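Local coordinates for protein beta-glucosidase (Saccharopolyspora erythraea D, PDB 5M6G) that probably hydrolyses terminal, non-reducing beta-D-glucosyl residues to release beta-D-glucose, as a two-domain, metal-binding member of glycosyl hydrolase family 3, at residues A405-R410 with E565-D571; G139-P144 with H401-A405; Q112-L116 with R385-Q389; G121-I125 with K377-F383. One frame throughout, in Å; residues are numbered along the deposited sequence.

Contact 1: A405-R410 with E565-D571; sequences ARQAVR and EGQGVAD
Two helices meet, 405-410 within helix 399-412 and the opening of helix 567-573, which is entered through the loop residue Glu565 (-101/72). Their axes approach to 7.8 Å and cross at -47°. The tightest backbone approach pairs Arg410 with Gly568, CA to CA 4.8 Å; a side chain on Gly568 would collide with Val409 CG1 and Arg406 O, so glycine permits this spacing. Apolar contacts lie along one flank. Val409 (chi1 t) sets CG1 3.5 Å from Val569 N and 3.9 Å from Val569 CG2, while Ala405 CB meets Glu565 CG at 3.7 Å. The charged contacts converge on Asp571 (chi1 m). Arg406, extended (ttt), forms a two-pronged salt bridge, NE to Asp571 OD2 2.8 Å and NH2 to Asp571 OD1 2.8 Å, with Gln567 CG over one guanidinium face, 3.2 Å from Arg406 NE. Arg410 (mtt) adds NE to Asp571 OD2 at 2.5 Å, and its NH1 donates to Gln407 OE1, 2.5 Å. Glu565 turns its carboxylate to Gln567, OE1 to NE2 3.0 Å, and Arg402. One carboxylate draws together two arginines a helical turn apart, clamping helix 399-412 onto helix 567-573 within the C-terminal domain, beside a small valine-glycine interface.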
loop_
_atom_site.group_PDB
_atom_site.type_symbol
_atom_site.label_atom_id
_atom_site.label_comp_id
_atom_site.label_asym_id
_atom_site.label_seq_id
_atom_site.Cartn_x
_atom_site.Cartn_y
_atom_site.Cartn_z
ATOM N N ALA A 405 -11.670 0.704 -11.022
ATOM C CA ALA A 405 -10.548 -0.210 -10.891
ATOM C C ALA A 405 -10.185 -0.818 -12.238
ATOM O O ALA A 405 -9.006 -0.914 -12.585
ATOM C CB ALA A 405 -10.884 -1.305 -9.887
ATOM N N ARG A 406 -11.196 -1.242 -13.001
ATOM C CA ARG A 406 -10.963 -1.778 -14.337
ATOM C C ARG A 406 -10.240 -0.768 -15.220
ATOM O O ARG A 406 -9.376 -1.138 -16.030
ATOM C CB ARG A 406 -12.307 -2.179 -14.954
ATOM C CG ARG A 406 -12.208 -2.880 -16.298
ATOM C CD ARG A 406 -13.591 -3.254 -16.813
ATOM N NE ARG A 406 -13.513 -3.845 -18.150
ATOM C CZ ARG A 406 -14.572 -4.180 -18.884
ATOM N NH1 ARG A 406 -15.789 -3.976 -18.412
ATOM N NH2 ARG A 406 -14.416 -4.704 -20.096
ATOM N N GLN A 407 -10.593 0.511 -15.100
ATOM C CA GLN A 407 -9.903 1.518 -15.889
ATOM C C GLN A 407 -8.439 1.615 -15.467
ATOM O O GLN A 407 -7.552 1.789 -16.312
ATOM C CB GLN A 407 -10.625 2.867 -15.767
ATOM C CG GLN A 407 -9.992 3.997 -16.600
ATOM C CD GLN A 407 -10.069 3.747 -18.105
ATOM O OE1 GLN A 407 -10.950 3.029 -18.584
ATOM N NE2 GLN A 407 -9.147 4.346 -18.855
ATOM N N ALA A 408 -8.164 1.445 -14.169
ATOM C CA ALA A 408 -6.778 1.451 -13.706
ATOM C C ALA A 408 -6.031 0.214 -14.191
ATOM O O ALA A 408 -4.855 0.301 -14.564
ATOM C CB ALA A 408 -6.732 1.543 -12.179
ATOM N N VAL A 409 -6.694 -0.949 -14.196
ATOM C CA VAL A 409 -6.082 -2.142 -14.776
ATOM C C VAL A 409 -5.667 -1.871 -16.217
ATOM O O VAL A 409 -4.511 -2.100 -16.600
ATOM C CB VAL A 409 -7.042 -3.343 -14.690
ATOM C CG1 VAL A 409 -6.445 -4.548 -15.448
ATOM C CG2 VAL A 409 -7.338 -3.689 -13.230
ATOM N N ARG A 410 -6.603 -1.364 -17.028
ATOM C CA ARG A 410 -6.328 -1.049 -18.431
ATOM C C ARG A 410 -5.087 -0.180 -18.569
ATOM O O ARG A 410 -4.146 -0.513 -19.297
ATOM C CB ARG A 410 -7.514 -0.310 -19.059
ATOM C CG ARG A 410 -8.706 -1.131 -19.398
ATOM C CD ARG A 410 -9.867 -0.213 -19.744
ATOM N NE ARG A 410 -11.136 -0.919 -19.640
ATOM C CZ ARG A 410 -12.255 -0.372 -19.184
ATOM N NH1 ARG A 410 -12.263 0.895 -18.783
ATOM N NH2 ARG A 410 -13.366 -1.093 -19.126
ATOM N N GLU A 565 -10.229 -6.653 -10.772
ATOM C CA GLU A 565 -10.899 -6.496 -12.066
ATOM C C GLU A 565 -9.997 -6.984 -13.204
ATOM O O GLU A 565 -9.488 -6.216 -14.021
ATOM C CB GLU A 565 -11.335 -5.046 -12.258
ATOM C CG GLU A 565 -12.182 -4.519 -11.095
ATOM C CD GLU A 565 -13.255 -5.513 -10.648
ATOM O OE1 GLU A 565 -14.004 -6.028 -11.507
ATOM O OE2 GLU A 565 -13.350 -5.788 -9.435
ATOM N N GLY A 566 -9.841 -8.310 -13.268
ATOM C CA GLY A 566 -8.960 -8.902 -14.269
ATOM C C GLY A 566 -9.378 -8.636 -15.701
ATOM O O GLY A 566 -8.539 -8.732 -16.614
ATOM N N GLN A 567 -10.652 -8.296 -15.924
ATOM C CA GLN A 567 -11.129 -8.061 -17.283
ATOM C C GLN A 567 -10.428 -6.875 -17.954
ATOM O O GLN A 567 -10.409 -6.795 -19.190
ATOM C CB GLN A 567 -12.652 -7.870 -17.265
ATOM C CG GLN A 567 -13.132 -6.614 -16.565
ATOM C CD GLN A 567 -13.357 -6.741 -15.042
ATOM O OE1 GLN A 567 -12.782 -7.601 -14.366
ATOM N NE2 GLN A 567 -14.213 -5.865 -14.506
ATOM N N GLY A 568 -9.820 -5.968 -17.180
ATOM C CA GLY A 568 -9.057 -4.891 -17.801
ATOM C C GLY A 568 -7.844 -5.373 -18.576
ATOM O O GLY A 568 -7.382 -4.683 -19.493
ATOM N N VAL A 569 -7.323 -6.553 -18.238
ATOM C CA VAL A 569 -6.232 -7.134 -19.010
ATOM C C VAL A 569 -6.718 -7.522 -20.398
ATOM O O VAL A 569 -6.068 -7.216 -21.407
ATOM C CB VAL A 569 -5.631 -8.340 -18.268
ATOM C CG1 VAL A 569 -4.508 -8.946 -19.098
ATOM C CG2 VAL A 569 -5.114 -7.899 -16.894
ATOM N N ALA A 570 -7.863 -8.211 -20.467
ATOM C CA ALA A 570 -8.431 -8.572 -21.762
ATOM C C ALA A 570 -8.782 -7.342 -22.575
ATOM O O ALA A 570 -8.695 -7.374 -23.805
ATOM C CB ALA A 570 -9.674 -9.444 -21.578
ATOM N N ASP A 571 -9.199 -6.256 -21.913
ATOM C CA ASP A 571 -9.478 -5.014 -22.629
ATOM C C ASP A 571 -8.296 -4.601 -23.498
ATOM O O ASP A 571 -8.474 -4.161 -24.642
ATOM C CB ASP A 571 -9.818 -3.900 -21.645
ATOM C CG ASP A 571 -11.169 -4.097 -20.982
ATOM O OD1 ASP A 571 -11.964 -4.926 -21.470
ATOM O OD2 ASP A 571 -11.428 -3.418 -19.966
#

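Contact 2: G139-P144 with H401-A405; sequences GATIYP and HRELA. With MG (magnesium ion), chain E.
Tyr143 (chi1 m, chi2 -82°) lays its ring along the helix segment 401-405, with CD1 3.5 Å from Ala405 CB, CE1 4.3 Å from Leu404 CG and OH 3.5 Å from His401 CB. Segment 139-144 is irregular: Gly139 has positive phi (89/-4), and the residues from Ala140 to Pro144 are extended. The nearest CA pairs are Thr141 with Arg402, 6.1 Å, and Tyr143 with Ala405, 5.3 Å. Thr141 (chi1 m) brings CG2 to 3.9 Å from Ala405 CB and OG1 to 3.6 Å from His401 CB. No direct hydrogen bond joins the segments; water 1 bridges them, 2.7 Å from Ala140 O and 3.0 Å from Arg402 NH2. Arg402 (mtt) reaches toward Gly139, NH2 3.4 Å from Gly139 O without a hydrogen bond, and salt-bridges Glu565. His401 (chi1 m, chi2 -179°) binds magnesium through NE2 at 2.2 Å; four waters at 1.9 to 2.3 Å and Glu167 complete the shell. Glu168 accepts hydrogen bonds from both His401 ND1 and Thr141 OG1. The loop, between strand 125-128 of the parallel sheet and helix 146-152, runs alongside helix 399-412, and Tyr143 also packs on Ile161, Ala164 and Thr165 of helix 155-170.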
loop_
_atom_site.group_PDB
_atom_site.type_symbol
_atom_site.label_atom_id
_atom_site.label_comp_id
_atom_site.label_asym_id
_atom_site.label_seq_id
_atom_site.Cartn_x
_atom_site.Cartn_y
_atom_site.Cartn_z
ATOM N N GLY A 139 -14.889 -8.678 -0.281
ATOM C CA GLY A 139 -15.875 -8.011 -1.104
ATOM C C GLY A 139 -15.597 -6.553 -1.387
ATOM O O GLY A 139 -16.353 -5.930 -2.141
ATOM N N ALA A 140 -14.546 -5.982 -0.801
ATOM C CA ALA A 140 -14.117 -4.641 -1.154
ATOM C C ALA A 140 -13.401 -4.654 -2.499
ATOM O O ALA A 140 -12.781 -5.648 -2.881
ATOM C CB ALA A 140 -13.184 -4.079 -0.080
ATOM N N THR A 141 -13.487 -3.532 -3.208
ATOM C CA THR A 141 -12.801 -3.374 -4.486
ATOM C C THR A 141 -11.292 -3.455 -4.291
ATOM O O THR A 141 -10.743 -2.795 -3.407
ATOM C CB THR A 141 -13.162 -2.021 -5.100
ATOM O OG1 THR A 141 -14.583 -1.835 -5.063
ATOM C CG2 THR A 141 -12.671 -1.929 -6.532
ATOM N N ILE A 142 -10.615 -4.242 -5.126
ATOM C CA ILE A 142 -9.160 -4.372 -5.049
ATOM C C ILE A 142 -8.553 -3.714 -6.283
ATOM O O ILE A 142 -8.717 -4.198 -7.412
ATOM C CB ILE A 142 -8.716 -5.834 -4.912
ATOM C CG1 ILE A 142 -9.357 -6.480 -3.666
ATOM C CG2 ILE A 142 -7.181 -5.921 -4.871
ATOM C CD1 ILE A 142 -9.001 -5.791 -2.352
ATOM N N TYR A 143 -7.845 -2.608 -6.064
ATOM C CA TYR A 143 -7.243 -1.800 -7.113
ATOM C C TYR A 143 -5.863 -2.335 -7.459
ATOM O O TYR A 143 -5.271 -3.095 -6.683
ATOM C CB TYR A 143 -7.168 -0.332 -6.660
ATOM C CG TYR A 143 -8.552 0.269 -6.488
ATOM C CD1 TYR A 143 -9.266 0.750 -7.587
ATOM C CD2 TYR A 143 -9.160 0.308 -5.243
ATOM C CE1 TYR A 143 -10.551 1.266 -7.439
ATOM C CE2 TYR A 143 -10.435 0.832 -5.077
ATOM C CZ TYR A 143 -11.129 1.300 -6.178
ATOM O OH TYR A 143 -12.396 1.811 -6.016
ATOM N N PRO A 144 -5.337 -2.001 -8.640
ATOM C CA PRO A 144 -3.948 -2.362 -8.946
ATOM C C PRO A 144 -3.009 -1.848 -7.864
ATOM O O PRO A 144 -3.226 -0.779 -7.284
ATOM C CB PRO A 144 -3.689 -1.672 -10.289
ATOM C CG PRO A 144 -5.051 -1.585 -10.933
ATOM C CD PRO A 144 -5.990 -1.310 -9.767
ATOM N N HIS A 401 -17.206 1.579 -8.443
ATOM C CA HIS A 401 -15.827 1.458 -7.988
ATOM C C HIS A 401 -15.066 0.389 -8.762
ATOM O O HIS A 401 -13.867 0.546 -9.039
ATOM C CB HIS A 401 -15.822 1.174 -6.498
ATOM C CG HIS A 401 -16.224 2.356 -5.682
ATOM N ND1 HIS A 401 -16.265 2.339 -4.306
ATOM C CD2 HIS A 401 -16.616 3.597 -6.059
ATOM C CE1 HIS A 401 -16.659 3.523 -3.868
ATOM N NE2 HIS A 401 -16.862 4.308 -4.911
ATOM N N ARG A 402 -15.735 -0.710 -9.116
ATOM C CA ARG A 402 -15.068 -1.723 -9.921
ATOM C C ARG A 402 -14.788 -1.219 -11.330
ATOM O O ARG A 402 -13.785 -1.608 -11.935
ATOM C CB ARG A 402 -15.898 -3.007 -9.942
ATOM C CG ARG A 402 -15.937 -3.678 -8.582
ATOM C CD ARG A 402 -16.591 -5.037 -8.637
ATOM N NE ARG A 402 -16.814 -5.559 -7.292
ATOM C CZ ARG A 402 -15.942 -6.299 -6.615
ATOM N NH1 ARG A 402 -14.773 -6.610 -7.158
ATOM N NH2 ARG A 402 -16.242 -6.733 -5.397
ATOM N N GLU A 403 -15.641 -0.336 -11.859
ATOM C CA GLU A 403 -15.370 0.264 -13.162
ATOM C C GLU A 403 -14.131 1.151 -13.107
ATOM O O GLU A 403 -13.317 1.164 -14.042
ATOM C CB GLU A 403 -16.588 1.068 -13.631
ATOM C CG GLU A 403 -16.436 1.748 -14.987
ATOM C CD GLU A 403 -16.001 0.784 -16.093
ATOM O OE1 GLU A 403 -16.378 -0.409 -16.059
ATOM O OE2 GLU A 403 -15.250 1.196 -17.007
ATOM N N LEU A 404 -13.986 1.917 -12.026
ATOM C CA LEU A 404 -12.779 2.713 -11.828
ATOM C C LEU A 404 -11.553 1.819 -11.744
ATOM O O LEU A 404 -10.502 2.128 -12.319
ATOM C CB LEU A 404 -12.918 3.553 -10.555
ATOM C CG LEU A 404 -11.732 4.390 -10.078
ATOM C CD1 LEU A 404 -11.410 5.431 -11.118
ATOM C CD2 LEU A 404 -12.066 5.054 -8.746
ATOM N N ALA A 405 -11.670 0.704 -11.022
ATOM C CA ALA A 405 -10.548 -0.210 -10.891
ATOM C C ALA A 405 -10.185 -0.818 -12.238
ATOM O O ALA A 405 -9.006 -0.914 -12.585
ATOM C CB ALA A 405 -10.884 -1.305 -9.887
HETATM MG MG MG E . -17.848 6.256 -4.885
HETATM O O HOH W 1 -14.006 -7.876 -3.800
HETATM O O HOH W 2 -19.665 5.590 -4.811
HETATM O O HOH W 3 -17.684 6.339 -6.998
HETATM O O HOH W 4 -15.855 7.177 -5.278
HETATM O O HOH W 5 -18.603 8.418 -5.097
#

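Contact 3: Q112-L116 with R385-Q389; sequences QRAAL and RPFAQ
Segment 385-389 runs without regular structure past residues 112-116 of helix 101-116. Arg385, in an extended conformation (-134/79), leads the chain in. Pro386 (-82/-14, ring C-gamma endo) then faces the helix, its CA 6.9 Å from that of Gln112, the nearest backbone pair. Pro386 CB lies 3.7 Å from Gln112 CG, and Pro386 CG lies 3.7 Å from Leu116 CD1, so the proline ring bears on two residues one helical turn apart. Pro386 O accepts a hydrogen bond from Gln112 NE2 at 3.3 Å. Gln112 adopts chi1 t and chi2 p; its OE1 is bonded to Leu124 N, anchoring the amide at both ends. At Phe387 the backbone extends again (-104/168), and chi1 m with chi2 -69° swings the ring across the helix surface. Phe387 CZ reaches 3.4 Å from Leu116 CD1, Phe387 CE1 3.7 Å from Arg113 CG and 4.0 Å from Gln112 CB, with Leu116 in the mt rotamer. Ala388 (-62/141) and Gln389 (-88/84) carry the chain away, although Ala388 N is held by Asp109 on the same helix. A proline and a phenylalanine thus fix the connection between helices 363-379 and 399-412 to the domain surface largely by apolar contact, with a single rather long hydrogen bond between the segments.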
loop_
_atom_site.group_PDB
_atom_site.type_symbol
_atom_site.label_atom_id
_atom_site.label_comp_id
_atom_site.label_asym_id
_atom_site.label_seq_id
_atom_site.Cartn_x
_atom_site.Cartn_y
_atom_site.Cartn_z
ATOM N N GLN A 112 -15.369 2.020 19.537
ATOM C CA GLN A 112 -15.669 3.427 19.757
ATOM C C GLN A 112 -16.595 3.623 20.952
ATOM O O GLN A 112 -16.380 4.534 21.762
ATOM C CB GLN A 112 -16.275 4.021 18.490
ATOM C CG GLN A 112 -16.271 5.523 18.445
ATOM C CD GLN A 112 -14.866 6.090 18.497
ATOM O OE1 GLN A 112 -14.311 6.259 19.574
ATOM N NE2 GLN A 112 -14.284 6.376 17.334
ATOM N N ARG A 113 -17.617 2.767 21.100
ATOM C CA ARG A 113 -18.509 2.894 22.255
ATOM C C ARG A 113 -17.733 2.855 23.568
ATOM O O ARG A 113 -18.012 3.635 24.494
ATOM C CB ARG A 113 -19.568 1.782 22.241
ATOM C CG ARG A 113 -20.684 1.968 21.225
ATOM C CD ARG A 113 -21.862 1.049 21.552
ATOM N NE ARG A 113 -21.503 -0.341 21.325
ATOM C CZ ARG A 113 -21.600 -0.947 20.145
ATOM N NH1 ARG A 113 -22.068 -0.290 19.089
ATOM N NH2 ARG A 113 -21.234 -2.216 20.021
ATOM N N ALA A 114 -16.756 1.950 23.671
ATOM C CA ALA A 114 -15.967 1.849 24.892
ATOM C C ALA A 114 -15.094 3.080 25.094
ATOM O O ALA A 114 -15.031 3.628 26.205
ATOM C CB ALA A 114 -15.120 0.581 24.866
ATOM N N ALA A 115 -14.431 3.546 24.031
ATOM C CA ALA A 115 -13.611 4.754 24.141
ATOM C C ALA A 115 -14.446 5.958 24.569
ATOM O O ALA A 115 -14.005 6.773 25.387
ATOM C CB ALA A 115 -12.914 5.036 22.808
ATOM N N LEU A 116 -15.658 6.085 24.030
ATOM C CA LEU A 116 -16.513 7.216 24.366
ATOM C C LEU A 116 -17.014 7.187 25.806
ATOM O O LEU A 116 -17.543 8.201 26.271
ATOM C CB LEU A 116 -17.714 7.268 23.416
ATOM C CG LEU A 116 -17.465 7.529 21.925
ATOM C CD1 LEU A 116 -18.764 7.412 21.145
ATOM C CD2 LEU A 116 -16.828 8.867 21.663
ATOM N N ARG A 385 -18.889 12.989 15.190
ATOM C CA ARG A 385 -19.422 11.843 14.438
ATOM C C ARG A 385 -18.473 10.667 14.612
ATOM O O ARG A 385 -17.647 10.387 13.733
ATOM C CB ARG A 385 -19.581 12.185 12.956
ATOM C CG ARG A 385 -20.611 13.266 12.673
ATOM C CD ARG A 385 -20.456 13.838 11.270
ATOM N NE ARG A 385 -19.259 14.669 11.158
ATOM C CZ ARG A 385 -19.167 15.908 11.636
ATOM N NH1 ARG A 385 -20.203 16.465 12.260
ATOM N NH2 ARG A 385 -18.044 16.592 11.492
ATOM N N PRO A 386 -18.542 9.969 15.745
ATOM C CA PRO A 386 -17.540 8.932 16.029
ATOM C C PRO A 386 -17.782 7.580 15.368
ATOM O O PRO A 386 -16.859 6.755 15.356
ATOM C CB PRO A 386 -17.615 8.803 17.557
ATOM C CG PRO A 386 -18.996 9.205 17.884
ATOM C CD PRO A 386 -19.304 10.331 16.951
ATOM N N PHE A 387 -18.966 7.309 14.831
ATOM C CA PHE A 387 -19.333 5.952 14.455
ATOM C C PHE A 387 -19.272 5.744 12.945
ATOM O O PHE A 387 -19.166 6.680 12.151
ATOM C CB PHE A 387 -20.729 5.608 14.987
ATOM C CG PHE A 387 -20.809 5.593 16.490
ATOM C CD1 PHE A 387 -20.155 4.607 17.223
ATOM C CD2 PHE A 387 -21.546 6.549 17.172
ATOM C CE1 PHE A 387 -20.230 4.588 18.609
ATOM C CE2 PHE A 387 -21.612 6.537 18.543
ATOM C CZ PHE A 387 -20.951 5.559 19.267
ATOM N N ALA A 388 -19.342 4.478 12.556
ATOM C CA ALA A 388 -19.252 4.131 11.150
ATOM C C ALA A 388 -20.403 4.751 10.369
ATOM O O ALA A 388 -21.541 4.803 10.838
ATOM C CB ALA A 388 -19.251 2.610 10.984
ATOM N N GLN A 389 -20.091 5.219 9.163
ATOM C CA GLN A 389 -21.062 5.840 8.264
ATOM C C GLN A 389 -21.699 4.742 7.421
ATOM O O GLN A 389 -21.289 4.464 6.294
ATOM C CB GLN A 389 -20.369 6.858 7.374
ATOM C CG GLN A 389 -20.036 8.155 8.043
ATOM C CD GLN A 389 -18.748 8.694 7.486
ATOM O OE1 GLN A 389 -17.677 8.586 8.092
ATOM N NE2 GLN A 389 -18.824 9.175 6.272
#

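Contact 4: G121-I125 with K377-F383; sequences GIPLI and KFELGLF
Pro123 (ring C-gamma endo) is wedged between Leu382 and Phe383, its CG 3.6 Å from Leu382 CB and its CD over the Phe383 ring in a CH-pi contact, 3.5 Å from the centroid and 12° off the normal. The closest CA pairs are Pro123 with Leu382, 6.1 Å, and Ile125 with Lys377, 6.9 Å. Around this centre, Ile125 (tt) sets CD1 3.5 Å from Leu380 CD1, and Ile122 CG2 lies 4.2 Å from Phe383 CZ. Residues 122-125 are extended. Opposite them, Gly381 (78/15) ends the helix in a Schellman motif, Leu382 N to Lys377 O 3.2 Å and Gly381 N to Phe378 O 3.0 Å, which turns Leu382 and Phe383 (both chi1 m) back to the proline. At the polar edge Lys377 (mttt) donates from NZ to Pro123 O, 2.8 Å, and also to Gln66 and Gly86. The contact joins the end of helix 363-379 to the lead-in of strand 125-128, between helix 101-116, whose Leu116 touches Pro123, and helix 47-57, which packs on Phe383.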
loop_
_atom_site.group_PDB
_atom_site.type_symbol
_atom_site.label_atom_id
_atom_site.label_comp_id
_atom_site.label_asym_id
_atom_site.label_seq_id
_atom_site.Cartn_x
_atom_site.Cartn_y
_atom_site.Cartn_z
ATOM N N GLY A 121 -13.942 10.905 27.413
ATOM C CA GLY A 121 -14.665 10.532 26.212
ATOM C C GLY A 121 -13.934 10.848 24.926
ATOM O O GLY A 121 -14.577 11.167 23.918
ATOM N N ILE A 122 -12.603 10.790 24.936
ATOM C CA ILE A 122 -11.811 11.025 23.728
ATOM C C ILE A 122 -12.056 9.887 22.747
ATOM O O ILE A 122 -11.744 8.729 23.057
ATOM C CB ILE A 122 -10.314 11.135 24.036
ATOM C CG1 ILE A 122 -10.041 12.344 24.939
ATOM C CG2 ILE A 122 -9.520 11.220 22.730
ATOM C CD1 ILE A 122 -8.575 12.467 25.336
ATOM N N PRO A 123 -12.582 10.160 21.559
ATOM C CA PRO A 123 -12.885 9.064 20.640
ATOM C C PRO A 123 -11.609 8.416 20.132
ATOM O O PRO A 123 -10.541 9.039 20.051
ATOM C CB PRO A 123 -13.672 9.744 19.511
ATOM C CG PRO A 123 -13.233 11.164 19.555
ATOM C CD PRO A 123 -12.877 11.479 20.978
ATOM N N LEU A 124 -11.734 7.127 19.838
ATOM C CA LEU A 124 -10.647 6.361 19.253
ATOM C C LEU A 124 -10.456 6.743 17.789
ATOM O O LEU A 124 -11.407 7.114 17.094
ATOM C CB LEU A 124 -10.976 4.875 19.353
ATOM C CG LEU A 124 -9.877 3.836 19.349
ATOM C CD1 LEU A 124 -9.043 3.981 20.602
ATOM C CD2 LEU A 124 -10.545 2.474 19.303
ATOM N N ILE A 125 -9.217 6.636 17.311
ATOM C CA ILE A 125 -8.928 6.656 15.878
ATOM C C ILE A 125 -8.463 5.256 15.497
ATOM O O ILE A 125 -7.674 4.633 16.221
ATOM C CB ILE A 125 -7.898 7.749 15.511
ATOM C CG1 ILE A 125 -7.840 7.983 13.996
ATOM C CG2 ILE A 125 -6.499 7.437 16.059
ATOM C CD1 ILE A 125 -6.960 9.168 13.604
ATOM N N LYS A 377 -7.700 14.047 15.419
ATOM C CA LYS A 377 -8.998 13.531 15.859
ATOM C C LYS A 377 -10.091 14.592 15.739
ATOM O O LYS A 377 -11.200 14.296 15.280
ATOM C CB LYS A 377 -8.900 13.003 17.290
ATOM C CG LYS A 377 -8.052 11.741 17.414
ATOM C CD LYS A 377 -8.109 11.174 18.835
ATOM C CE LYS A 377 -7.482 9.799 18.915
ATOM N NZ LYS A 377 -7.721 9.160 20.247
ATOM N N PHE A 378 -9.806 15.838 16.138
ATOM C CA PHE A 378 -10.806 16.896 15.972
ATOM C C PHE A 378 -11.066 17.195 14.502
ATOM O O PHE A 378 -12.221 17.372 14.091
ATOM C CB PHE A 378 -10.370 18.174 16.682
ATOM C CG PHE A 378 -10.567 18.134 18.169
ATOM C CD1 PHE A 378 -11.835 18.272 18.718
ATOM C CD2 PHE A 378 -9.481 17.968 19.016
ATOM C CE1 PHE A 378 -12.021 18.228 20.099
ATOM C CE2 PHE A 378 -9.654 17.935 20.390
ATOM C CZ PHE A 378 -10.936 18.056 20.931
ATOM N N GLU A 379 -10.007 17.277 13.699
ATOM C CA GLU A 379 -10.184 17.569 12.283
ATOM C C GLU A 379 -10.995 16.481 11.602
ATOM O O GLU A 379 -11.840 16.769 10.751
ATOM C CB GLU A 379 -8.819 17.739 11.603
ATOM C CG GLU A 379 -8.101 19.034 12.010
ATOM C CD GLU A 379 -6.654 19.104 11.532
ATOM O OE1 GLU A 379 -6.038 18.041 11.284
ATOM O OE2 GLU A 379 -6.119 20.227 11.426
ATOM N N LEU A 380 -10.781 15.228 11.993
ATOM C CA LEU A 380 -11.533 14.128 11.399
ATOM C C LEU A 380 -12.994 14.126 11.811
ATOM O O LEU A 380 -13.753 13.304 11.296
ATOM C CB LEU A 380 -10.890 12.791 11.775
ATOM C CG LEU A 380 -9.671 12.443 10.925
ATOM C CD1 LEU A 380 -8.875 11.331 11.572
ATOM C CD2 LEU A 380 -10.126 12.033 9.523
ATOM N N GLY A 381 -13.397 15.011 12.724
ATOM C CA GLY A 381 -14.775 15.080 13.152
ATOM C C GLY A 381 -15.179 14.014 14.139
ATOM O O GLY A 381 -16.374 13.838 14.378
ATOM N N LEU A 382 -14.210 13.325 14.752
ATOM C CA LEU A 382 -14.515 12.181 15.609
ATOM C C LEU A 382 -15.243 12.586 16.881
ATOM O O LEU A 382 -15.955 11.762 17.470
ATOM C CB LEU A 382 -13.227 11.435 15.966
ATOM C CG LEU A 382 -12.589 10.687 14.790
ATOM C CD1 LEU A 382 -11.243 10.076 15.196
ATOM C CD2 LEU A 382 -13.533 9.610 14.272
ATOM N N PHE A 383 -15.058 13.825 17.342
ATOM C CA PHE A 383 -15.755 14.268 18.543
ATOM C C PHE A 383 -17.218 14.587 18.266
ATOM O O PHE A 383 -18.007 14.697 19.211
ATOM C CB PHE A 383 -15.065 15.501 19.148
ATOM C CG PHE A 383 -13.763 15.205 19.849
ATOM C CD1 PHE A 383 -12.584 15.048 19.131
ATOM C CD2 PHE A 383 -13.713 15.112 21.233
ATOM C CE1 PHE A 383 -11.378 14.794 19.781
ATOM C CE2 PHE A 383 -12.514 14.857 21.890
ATOM C CZ PHE A 383 -11.347 14.697 21.170
#

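How the contacts relate
The four contacts form two well-separated pairs. Contacts 3 and 4, centres 9 Å apart, adjoin through Gln112 OE1 and Leu124 N, 2.7 Å apart; contact 4 is nested within the loop that contact 3 closes. Both secure chain leaving helix 363-379 to the N-terminal, TIM-barrel-type domain. Contacts 1 and 2, centres 10 Å apart, share Ala405 and helix 399-412, and the salt bridge from Glu565 OE2 to Arg402 NH1 (2.8 Å) ties them. The pairs lie 27 to 38 Å apart between centres. Followed along the 377-410 connection, contacts 4, 3 and 2 in turn hold it to the N-terminal domain and contact 1 then to the C-terminal domain, consistent with an interdomain linker.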